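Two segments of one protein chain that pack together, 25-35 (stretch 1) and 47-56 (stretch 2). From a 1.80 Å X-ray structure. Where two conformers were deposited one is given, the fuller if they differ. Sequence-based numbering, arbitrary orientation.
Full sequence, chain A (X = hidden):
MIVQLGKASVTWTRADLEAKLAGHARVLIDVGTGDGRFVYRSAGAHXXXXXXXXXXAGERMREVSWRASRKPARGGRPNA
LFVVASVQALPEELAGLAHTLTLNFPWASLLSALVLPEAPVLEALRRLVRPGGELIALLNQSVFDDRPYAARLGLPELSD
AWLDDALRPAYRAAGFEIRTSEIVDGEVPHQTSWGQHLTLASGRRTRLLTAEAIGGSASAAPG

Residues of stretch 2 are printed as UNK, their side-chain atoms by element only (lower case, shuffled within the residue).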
# COMPACT_ATOMS: atom_id res chain seq x y z
N ALA A 25 12.40 6.87 11.77
CA ALA A 25 11.38 6.85 12.81
C ALA A 25 10.07 6.21 12.36
O ALA A 25 9.32 5.67 13.17
CB ALA A 25 11.13 8.26 13.31
N ARG A 26 9.76 6.30 11.06
CA ARG A 26 8.48 5.81 10.54
C ARG A 26 8.68 5.05 9.25
O ARG A 26 9.70 5.21 8.58
CB ARG A 26 7.52 6.99 10.30
CG ARG A 26 7.02 7.66 11.61
CD ARG A 26 6.23 8.92 11.35
NE ARG A 26 4.93 8.70 10.71
CZ ARG A 26 3.83 8.29 11.35
NH1 ARG A 26 3.87 8.06 12.66
NH2 ARG A 26 2.70 8.12 10.68
N VAL A 27 7.67 4.24 8.92
CA VAL A 27 7.65 3.50 7.67
C VAL A 27 6.33 3.70 6.97
O VAL A 27 5.25 3.64 7.59
CB VAL A 27 7.82 1.98 7.92
CG1 VAL A 27 7.75 1.18 6.59
CG2 VAL A 27 9.13 1.71 8.67
N LEU A 28 6.40 3.99 5.67
CA LEU A 28 5.23 4.11 4.83
C LEU A 28 5.32 3.02 3.78
O LEU A 28 6.41 2.78 3.24
CB LEU A 28 5.24 5.49 4.15
CG LEU A 28 4.41 5.72 2.91
CD1 LEU A 28 2.91 5.70 3.21
CD2 LEU A 28 4.80 7.10 2.27
N ILE A 29 4.22 2.30 3.54
CA ILE A 29 4.20 1.34 2.43
C ILE A 29 3.06 1.71 1.53
O ILE A 29 1.92 1.88 1.98
CB ILE A 29 4.05 -0.10 2.93
CG1 ILE A 29 5.24 -0.41 3.88
CG2 ILE A 29 3.93 -1.09 1.70
CD1 ILE A 29 5.17 -1.87 4.51
N ASP A 30 3.35 1.84 0.24
CA ASP A 30 2.32 2.22 -0.73
C ASP A 30 2.07 1.01 -1.63
O ASP A 30 2.94 0.65 -2.38
CB ASP A 30 2.86 3.40 -1.58
CG ASP A 30 1.83 3.91 -2.63
OD1 ASP A 30 0.62 4.01 -2.28
OD2 ASP A 30 2.21 4.28 -3.81
N VAL A 31 0.88 0.40 -1.56
CA VAL A 31 0.63 -0.85 -2.31
C VAL A 31 -0.02 -0.51 -3.63
O VAL A 31 -0.96 0.32 -3.66
CB VAL A 31 -0.30 -1.75 -1.45
CG1 VAL A 31 -0.78 -2.95 -2.23
CG2 VAL A 31 0.48 -2.18 -0.27
N GLY A 32 0.52 -1.07 -4.72
CA GLY A 32 0.06 -0.77 -6.06
C GLY A 32 0.59 0.58 -6.48
O GLY A 32 -0.14 1.45 -6.98
N THR A 33 1.88 0.78 -6.29
CA THR A 33 2.43 2.15 -6.43
C THR A 33 2.56 2.61 -7.92
O THR A 33 2.86 3.79 -8.21
CB THR A 33 3.77 2.20 -5.70
OG1 THR A 33 4.19 3.55 -5.48
CG2 THR A 33 4.84 1.54 -6.57
N GLY A 34 2.38 1.68 -8.86
CA GLY A 34 2.49 2.08 -10.26
C GLY A 34 3.89 2.57 -10.63
O GLY A 34 4.87 1.88 -10.41
N ASP A 35 3.99 3.78 -11.13
CA ASP A 35 5.33 4.35 -11.46
C ASP A 35 6.14 4.76 -10.23
O ASP A 35 7.33 5.09 -10.33
CB ASP A 35 5.27 5.48 -12.49
CG ASP A 35 4.56 6.75 -12.02
OD1 ASP A 35 4.25 6.90 -10.81
OD2 ASP A 35 4.42 7.65 -12.92
N UNK A 47 11.98 12.99 5.35
CA UNK A 47 13.28 12.31 5.41
C UNK A 47 13.39 11.34 6.59
O UNK A 47 14.24 10.44 6.61
c UNK A 47 12.11 14.46 5.37
c UNK A 47 14.29 13.47 5.56
c UNK A 47 13.43 14.67 6.04
N UNK A 48 12.47 11.46 7.54
CA UNK A 48 12.47 10.59 8.71
C UNK A 48 11.66 9.31 8.49
O UNK A 48 11.59 8.46 9.38
c UNK A 48 11.95 11.34 9.95
c UNK A 48 10.43 11.54 9.97
o UNK A 48 9.93 11.90 11.06
o UNK A 48 9.72 11.37 8.93
N UNK A 49 11.06 9.19 7.31
CA UNK A 49 10.23 8.02 7.00
C UNK A 49 10.89 7.18 5.92
O UNK A 49 11.33 7.71 4.88
c UNK A 49 8.82 8.50 6.55
o UNK A 49 8.28 9.38 7.56
c UNK A 49 7.86 7.31 6.21
N UNK A 50 10.96 5.87 6.16
CA UNK A 50 11.39 4.95 5.11
C UNK A 50 10.16 4.62 4.28
O UNK A 50 9.18 4.07 4.78
c UNK A 50 13.07 0.95 3.24
c UNK A 50 14.34 1.39 2.89
c UNK A 50 14.12 3.27 4.35
o UNK A 50 15.14 0.69 1.98
c UNK A 50 12.32 1.70 4.16
c UNK A 50 12.84 2.86 4.73
c UNK A 50 14.85 2.55 3.46
c UNK A 50 12.02 3.68 5.74
N UNK A 51 10.20 4.92 2.98
CA UNK A 51 9.00 4.84 2.11
C UNK A 51 9.17 3.72 1.12
O UNK A 51 10.16 3.70 0.40
s UNK A 51 8.68 7.59 2.48
c UNK A 51 8.82 6.12 1.35
N UNK A 52 8.23 2.78 1.10
CA UNK A 52 8.36 1.58 0.29
C UNK A 52 7.21 1.53 -0.68
O UNK A 52 6.06 1.55 -0.27
c UNK A 52 9.43 0.39 2.24
c UNK A 52 8.47 -0.94 0.28
c UNK A 52 8.33 0.30 1.18
c UNK A 52 9.45 -0.87 3.22
N UNK A 53 7.50 1.47 -1.99
CA UNK A 53 6.42 1.31 -2.96
C UNK A 53 6.42 -0.15 -3.43
O UNK A 53 7.50 -0.73 -3.63
N UNK A 54 5.23 -0.73 -3.57
CA UNK A 54 5.09 -2.16 -3.98
C UNK A 54 4.25 -2.21 -5.23
O UNK A 54 3.23 -1.54 -5.28
c UNK A 54 5.03 -2.79 -1.54
c UNK A 54 4.34 -2.95 -2.86
c UNK A 54 4.27 -4.48 -3.18
N UNK A 55 4.62 -3.02 -6.24
CA UNK A 55 3.76 -3.14 -7.40
C UNK A 55 4.07 -4.51 -8.03
O UNK A 55 5.17 -4.98 -7.90
c UNK A 55 4.10 -2.05 -8.43
c UNK A 55 3.05 -1.94 -9.53
o UNK A 55 3.13 -2.67 -10.58
o UNK A 55 2.11 -1.14 -9.37
N UNK A 56 3.07 -5.14 -8.64
CA UNK A 56 3.29 -6.47 -9.21
C UNK A 56 4.20 -6.49 -10.42
O UNK A 56 4.64 -7.61 -10.78
c UNK A 56 1.87 -6.95 -9.60
c UNK A 56 1.63 -4.78 -8.64
c UNK A 56 1.03 -5.81 -9.59

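Position 47 has three side-chain carbons that close a ring onto the backbone N. Only proline does this, so it is Pro-47. It makes no contact with stretch 1.

Position 48 carries two carbons, the second bearing two oxygens. This short carboxylate is Asp-48. Its backbone O accepts a weak hydrogen bond from Ala-25 N at 3.0 Å and another hydrogen bond from Arg-26 N at 3.3 Å.

Position 49 has one carbon that carries one oxygen and one carbon. The branch at CB makes it Thr-49. Its OG1 donates to Asp-48 OD1 at 2.8 Å, a bond within the stretch. Its CG2 packs 3.8 Å from Leu-28 CB, and its OG1 lies 3.7 Å from Arg-26 CB.

Position 50 has one carbon, then a ring of six carbons bearing one oxygen. A phenol ring means Tyr-50. The CA-to-CB bond points to the sheet face that also holds Val-27, but the end of the side chain leads away from stretch 1. The backbone does the pairing: Tyr-50 N donates to Arg-26 O at 2.8 Å, and Leu-28 N donates to Tyr-50 O at 2.9 Å.

Position 51 has one carbon and then a sulfur, with nothing beyond. This is Cys-51. Its SG sits 3.9 Å from Leu-28 CD2, an apolar contact on the face shared with Thr-49.

Position 52 has four carbons, forked at the first, with one arm two carbons long. That is Ile-52. Its CB lies 4.2 Å from Ile-29 CG1, and its CD1 reaches to 4.3 Å from Val-27 CG1. Its N donates to Leu-28 O at 2.8 Å, and its O accepts from Asp-30 N at 2.8 Å.

Position 53 has no side-chain atoms, so it is Gly-53. An ideal CB here would lie only 3.0 Å from Thr-33 OG1, which is tight. Thr-33 OG1 donates to Asp-30 OD2 at 2.7 Å, a bond within stretch 1.

Position 54 has one carbon carrying two more, three in all. This is Val-54. Its CG2 lies 3.8 Å from Ile-29 CG2. Its N donates to Asp-30 O at 2.9 Å. Its O accepts from Thr-33 N at 2.9 Å and, weakly, from Gly-32 N at 2.8 Å.

Position 55 has two carbons, the second bearing two oxygens: Asp-55. The CA-to-CB bond points sideways, but the carboxylate comes nearer, and OD2 accepts from Gly-34 N at 2.9 Å.

Position 56 again has three carbons closing a ring onto N, so it is Pro-56. It makes no close contact with stretch 1.

The contact is a pair of parallel neighbouring strands, 26-31 and 49-55. Alternating backbone hydrogen bonds hold them in register. Val-27, Ile-29, Ile-52 and Val-54 pack on one face; Leu-28, Thr-49 and Cys-51 pack on the other. Beyond the strand of stretch 1, Val-54 O and the Asp-55 carboxylate hold the turn at Gly-32 to Gly-34.

Stretch 2 (47-56) PDTYCIGVDP
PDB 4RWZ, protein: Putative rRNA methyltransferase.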